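PDB 3OIS: cysteine protease from Xylella fastidiosa, which probably hydrolyses peptide bonds as a papain-family (C1) cysteine protease and binds the nucleotide uridine-5'-diphosphate. Local coordinates for residues 203-215 with 227-241. Residues are numbered along the deposited sequence; the frame is centred on the assembly and turned at random. Where two conformers were deposited one is given.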
loop_
_atom_site.group_PDB
_atom_site.type_symbol
_atom_site.label_atom_id
_atom_site.label_comp_id
_atom_site.label_asym_id
_atom_site.label_seq_id
_atom_site.Cartn_x
_atom_site.Cartn_y
_atom_site.Cartn_z
ATOM N N PRO A 203 1.466 -11.151 4.376
ATOM C CA PRO A 203 1.995 -9.785 4.188
ATOM C C PRO A 203 1.073 -8.776 4.895
ATOM O O PRO A 203 -0.111 -9.067 5.132
ATOM C CB PRO A 203 1.818 -9.557 2.692
ATOM C CG PRO A 203 1.786 -10.804 2.150
ATOM C CD PRO A 203 0.866 -11.604 3.125
ATOM N N PHE A 204 1.613 -7.549 5.087
ATOM C CA PHE A 204 0.720 -6.482 5.609
ATOM C C PHE A 204 1.023 -5.197 4.861
ATOM O O PHE A 204 2.101 -5.045 4.275
ATOM C CB PHE A 204 0.971 -6.328 7.149
ATOM C CG PHE A 204 2.375 -6.028 7.519
ATOM C CD1 PHE A 204 2.867 -4.716 7.526
ATOM C CD2 PHE A 204 3.202 -7.038 8.023
ATOM C CE1 PHE A 204 4.196 -4.454 7.855
ATOM C CE2 PHE A 204 4.558 -6.742 8.434
ATOM C CZ PHE A 204 5.015 -5.437 8.375
ATOM N N VAL A 205 0.025 -4.319 4.838
ATOM C CA VAL A 205 0.205 -2.999 4.245
ATOM C C VAL A 205 0.359 -2.027 5.367
ATOM O O VAL A 205 -0.163 -2.261 6.458
ATOM C CB VAL A 205 -0.978 -2.522 3.378
ATOM C CG1 VAL A 205 -1.055 -3.344 2.096
ATOM C CG2 VAL A 205 -2.271 -2.501 4.196
ATOM N N PHE A 206 1.169 -0.989 5.110
ATOM C CA PHE A 206 1.303 0.095 6.075
ATOM C C PHE A 206 1.718 1.352 5.410
ATOM O O PHE A 206 2.029 1.360 4.219
ATOM C CB PHE A 206 2.301 -0.273 7.172
ATOM C CG PHE A 206 3.731 -0.278 6.715
ATOM C CD1 PHE A 206 4.217 -1.373 5.927
ATOM C CD2 PHE A 206 4.565 0.774 7.008
ATOM C CE1 PHE A 206 5.601 -1.364 5.515
ATOM C CE2 PHE A 206 5.916 0.839 6.596
ATOM C CZ PHE A 206 6.464 -0.260 5.870
ATOM N N GLY A 207 1.641 2.450 6.173
ATOM C CA GLY A 207 1.876 3.795 5.671
ATOM C C GLY A 207 3.141 4.329 6.320
ATOM O O GLY A 207 3.498 3.972 7.467
ATOM N N PHE A 208 3.894 5.177 5.659
ATOM C CA PHE A 208 4.998 5.765 6.346
ATOM C C PHE A 208 5.353 7.158 5.788
ATOM O O PHE A 208 5.004 7.505 4.622
ATOM C CB PHE A 208 6.241 4.828 6.310
ATOM C CG PHE A 208 6.810 4.541 4.933
ATOM C CD1 PHE A 208 6.227 3.573 4.061
ATOM C CD2 PHE A 208 7.983 5.197 4.516
ATOM C CE1 PHE A 208 6.864 3.259 2.819
ATOM C CE2 PHE A 208 8.615 4.875 3.286
ATOM C CZ PHE A 208 8.024 3.947 2.421
ATOM N N SER A 209 6.085 7.931 6.577
ATOM C CA SER A 209 6.574 9.222 6.052
ATOM C C SER A 209 7.831 9.007 5.279
ATOM O O SER A 209 8.745 8.306 5.771
ATOM C CB SER A 209 6.839 10.182 7.210
ATOM O OG SER A 209 5.576 10.526 7.791
ATOM N N VAL A 210 7.916 9.707 4.168
ATOM C CA VAL A 210 9.078 9.637 3.246
ATOM C C VAL A 210 9.923 10.893 3.350
ATOM O O VAL A 210 9.347 11.997 3.367
ATOM C CB VAL A 210 8.610 9.456 1.783
ATOM C CG1 VAL A 210 9.799 9.593 0.791
ATOM C CG2 VAL A 210 7.875 8.173 1.657
ATOM N N TYR A 211 11.274 10.757 3.489
ATOM C CA TYR A 211 12.156 11.935 3.676
ATOM C C TYR A 211 13.124 12.035 2.491
ATOM O O TYR A 211 13.366 11.023 1.770
ATOM C CB TYR A 211 12.961 11.775 4.979
ATOM C CG TYR A 211 12.087 12.028 6.179
ATOM C CD1 TYR A 211 12.134 13.293 6.821
ATOM C CD2 TYR A 211 11.176 11.087 6.623
ATOM C CE1 TYR A 211 11.361 13.534 7.910
ATOM C CE2 TYR A 211 10.385 11.344 7.716
ATOM C CZ TYR A 211 10.492 12.570 8.356
ATOM O OH TYR A 211 9.663 12.875 9.410
ATOM N N ASN A 212 13.678 13.249 2.308
ATOM C CA ASN A 212 14.577 13.471 1.157
ATOM C C ASN A 212 15.872 12.606 1.291
ATOM O O ASN A 212 16.599 12.414 0.307
ATOM C CB ASN A 212 14.975 14.942 1.096
ATOM C CG ASN A 212 15.943 15.303 2.200
ATOM O OD1 ASN A 212 15.726 14.986 3.362
ATOM N ND2 ASN A 212 17.083 15.904 1.833
ATOM N N SER A 213 16.142 12.068 2.476
ATOM C CA SER A 213 17.374 11.232 2.615
ATOM C C SER A 213 17.257 9.904 1.835
ATOM O O SER A 213 18.277 9.201 1.544
ATOM C CB SER A 213 17.660 10.967 4.062
ATOM O OG SER A 213 16.533 10.586 4.829
ATOM N N TRP A 214 16.016 9.498 1.544
ATOM C CA TRP A 214 15.802 8.323 0.649
ATOM C C TRP A 214 15.519 8.770 -0.822
ATOM O O TRP A 214 16.155 8.275 -1.768
ATOM C CB TRP A 214 14.621 7.478 1.217
ATOM C CG TRP A 214 14.332 6.225 0.427
ATOM C CD1 TRP A 214 15.260 5.413 -0.233
ATOM C CD2 TRP A 214 13.052 5.680 0.172
ATOM N NE1 TRP A 214 14.593 4.352 -0.842
ATOM C CE2 TRP A 214 13.234 4.475 -0.586
ATOM C CE3 TRP A 214 11.741 6.022 0.580
ATOM C CZ2 TRP A 214 12.140 3.686 -0.996
ATOM C CZ3 TRP A 214 10.712 5.250 0.237
ATOM C CH2 TRP A 214 10.861 4.087 -0.580
ATOM N N VAL A 215 14.593 9.740 -1.023
ATOM C CA VAL A 215 14.093 10.024 -2.349
ATOM C C VAL A 215 14.732 11.203 -3.012
ATOM O O VAL A 215 14.429 11.476 -4.158
ATOM C CB VAL A 215 12.529 10.263 -2.379
ATOM C CG1 VAL A 215 11.804 9.028 -1.907
ATOM C CG2 VAL A 215 12.118 11.452 -1.506
ATOM N N PRO A 227 15.717 8.452 9.089
ATOM C CA PRO A 227 15.690 9.903 8.909
ATOM C C PRO A 227 16.289 10.564 10.142
ATOM O O PRO A 227 16.292 9.967 11.277
ATOM C CB PRO A 227 14.159 10.251 8.850
ATOM C CG PRO A 227 13.513 8.964 8.350
ATOM C CD PRO A 227 14.368 7.865 9.068
ATOM N N THR A 228 16.824 11.753 9.912
ATOM C CA THR A 228 17.258 12.653 10.977
ATOM C C THR A 228 16.528 13.972 10.863
ATOM O O THR A 228 15.897 14.290 9.838
ATOM C CB THR A 228 18.763 12.971 10.879
ATOM O OG1 THR A 228 18.979 13.736 9.679
ATOM C CG2 THR A 228 19.577 11.612 10.851
ATOM N N LYS A 229 16.650 14.767 11.918
ATOM C CA LYS A 229 15.943 16.050 11.962
ATOM C C LYS A 229 16.550 17.090 10.971
ATOM O O LYS A 229 15.988 18.180 10.773
ATOM C CB LYS A 229 15.904 16.604 13.411
ATOM C CG LYS A 229 15.011 15.885 14.326
ATOM C CD LYS A 229 15.131 16.389 15.808
ATOM C CE LYS A 229 14.122 15.653 16.660
ATOM N NZ LYS A 229 13.939 16.143 18.080
ATOM N N ASN A 230 17.666 16.759 10.329
ATOM C CA ASN A 230 18.173 17.556 9.237
ATOM C C ASN A 230 17.522 17.268 7.880
ATOM O O ASN A 230 17.802 17.971 6.922
ATOM C CB ASN A 230 19.704 17.398 9.085
ATOM C CG ASN A 230 20.401 17.695 10.388
ATOM O OD1 ASN A 230 20.214 18.785 10.947
ATOM N ND2 ASN A 230 21.026 16.676 10.980
ATOM N N ASP A 231 16.758 16.179 7.805
ATOM C CA ASP A 231 16.164 15.781 6.548
ATOM C C ASP A 231 14.895 16.574 6.338
ATOM O O ASP A 231 14.455 17.332 7.241
ATOM C CB ASP A 231 15.800 14.292 6.590
ATOM C CG ASP A 231 17.010 13.369 6.551
ATOM O OD1 ASP A 231 18.091 13.854 6.141
ATOM O OD2 ASP A 231 16.794 12.174 6.879
ATOM N N THR A 232 14.286 16.454 5.182
ATOM C CA THR A 232 12.941 17.068 4.952
ATOM C C THR A 232 11.837 16.032 4.653
ATOM O O THR A 232 12.003 15.087 3.867
ATOM C CB THR A 232 13.012 18.175 3.859
ATOM O OG1 THR A 232 11.704 18.510 3.315
ATOM C CG2 THR A 232 13.907 17.741 2.774
ATOM N N LEU A 233 10.683 16.209 5.276
ATOM C CA LEU A 233 9.509 15.390 4.951
ATOM C C LEU A 233 9.033 15.702 3.560
ATOM O O LEU A 233 8.753 16.899 3.217
ATOM C CB LEU A 233 8.405 15.667 6.014
ATOM C CG LEU A 233 7.052 14.897 5.769
ATOM C CD1 LEU A 233 7.267 13.423 5.946
ATOM C CD2 LEU A 233 6.042 15.344 6.889
ATOM N N GLU A 234 8.942 14.679 2.719
ATOM C CA GLU A 234 8.422 14.802 1.328
ATOM C C GLU A 234 6.991 14.316 1.097
ATOM O O GLU A 234 6.293 14.743 0.132
ATOM C CB GLU A 234 9.320 14.043 0.343
ATOM C CG GLU A 234 10.814 14.535 0.399
ATOM C CD GLU A 234 10.959 16.017 0.004
ATOM O OE1 GLU A 234 10.277 16.486 -0.939
ATOM O OE2 GLU A 234 11.714 16.733 0.642
ATOM N N GLY A 235 6.534 13.378 1.911
ATOM C CA GLY A 235 5.150 12.903 1.650
ATOM C C GLY A 235 4.872 11.629 2.450
ATOM O O GLY A 235 5.724 11.210 3.187
ATOM N N GLY A 236 3.653 11.123 2.296
ATOM C CA GLY A 236 3.140 9.931 2.940
ATOM C C GLY A 236 2.977 8.837 1.895
ATOM O O GLY A 236 2.297 9.066 0.903
ATOM N N HIS A 237 3.592 7.676 2.159
ATOM C CA HIS A 237 3.554 6.568 1.193
ATOM C C HIS A 237 2.973 5.339 1.862
ATOM O O HIS A 237 2.950 5.299 3.092
ATOM C CB HIS A 237 4.952 6.276 0.604
ATOM C CG HIS A 237 4.895 5.529 -0.675
ATOM N ND1 HIS A 237 5.838 4.595 -1.084
ATOM C CD2 HIS A 237 3.999 5.612 -1.671
ATOM C CE1 HIS A 237 5.509 4.145 -2.277
ATOM N NE2 HIS A 237 4.389 4.734 -2.651
ATOM N N ALA A 238 2.539 4.355 1.068
ATOM C CA ALA A 238 2.025 3.082 1.652
ATOM C C ALA A 238 2.481 1.978 0.731
ATOM O O ALA A 238 2.523 2.169 -0.501
ATOM C CB ALA A 238 0.517 3.093 1.766
ATOM N N VAL A 239 2.890 0.866 1.381
ATOM C CA VAL A 239 3.463 -0.265 0.593
ATOM C C VAL A 239 3.009 -1.561 1.219
ATOM O O VAL A 239 2.405 -1.602 2.286
ATOM C CB VAL A 239 5.023 -0.205 0.657
ATOM C CG1 VAL A 239 5.527 1.065 -0.035
ATOM C CG2 VAL A 239 5.496 -0.200 2.108
ATOM N N LEU A 240 3.271 -2.660 0.511
ATOM C CA LEU A 240 3.088 -4.017 1.059
ATOM C C LEU A 240 4.449 -4.504 1.622
ATOM O O LEU A 240 5.484 -4.463 0.914
ATOM C CB LEU A 240 2.609 -4.962 -0.068
ATOM C CG LEU A 240 2.271 -6.400 0.440
ATOM C CD1 LEU A 240 0.844 -6.353 1.085
ATOM C CD2 LEU A 240 2.307 -7.375 -0.786
ATOM N N CYS A 241 4.467 -4.993 2.875
ATOM C CA CYS A 241 5.670 -5.575 3.414
ATOM C C CYS A 241 5.667 -7.098 3.228
ATOM O O CYS A 241 4.686 -7.742 3.478
ATOM C CB CYS A 241 5.717 -5.258 4.932
ATOM S SG CYS A 241 7.194 -5.953 5.734
HETATM O O HOH W 1 18.973 16.073 4.707
#
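Asp231 OD2 is gripped from opposite faces of its carboxylate plane, by Ser213 OG at 2.6 Å on one side and by the backbone Thr228 N at 3.1 Å on the other. The first bond ties the short helix 212-215 to the loop ahead of strand 233-241; the second braces the type I turn Thr228-Asp231, already closed by Asp231 N to Thr228 O, and two such donors probably favour an ionised acid. Next to it Asn212 and Thr232 exchange bonds: Thr232 O accepts Asn212 N, while Thr232 N gives a nearly straight bond (2.7 Å, 170°) to Asn212 OD1 from above the amide plane. Asn212 CG lies between its own backbone N and carbonyl carbon (chi1 72°), which carries OD1 across to the N-H of Thr232. The Tyr211 ring is sandwiched, with Pro227 CB over one face, 3.9 Å from the ring centroid, and Leu233 CA and CD1 over the other. At Val210 the register slips by one residue in a classic beta bulge, Glu234 and Gly235 both facing it; Val210 O takes Glu234 N at 2.8 Å and Gly235 N only weakly. Beyond the bulge the antiparallel pairing continues to Phe204, whose O takes a short bond from Cys241 N while its N returns a weak one. Phe204, Phe206 and Phe208 share one face of the sheet with His237, Val239 and Cys241: Val239 CG2 touches CE1 of both Phe206 and Phe208, and Cys241 CB sits over the Phe204 ring, 3.4 Å from CE1. On the other face Val205 CG1 meets Leu240 CD1 at 3.7 Å, against helix 78-93. The bulged pair belongs to the beta-rich domain of the papain fold, and His237 touching Cys78 of that helix is consistent with the family's Cys-His pair.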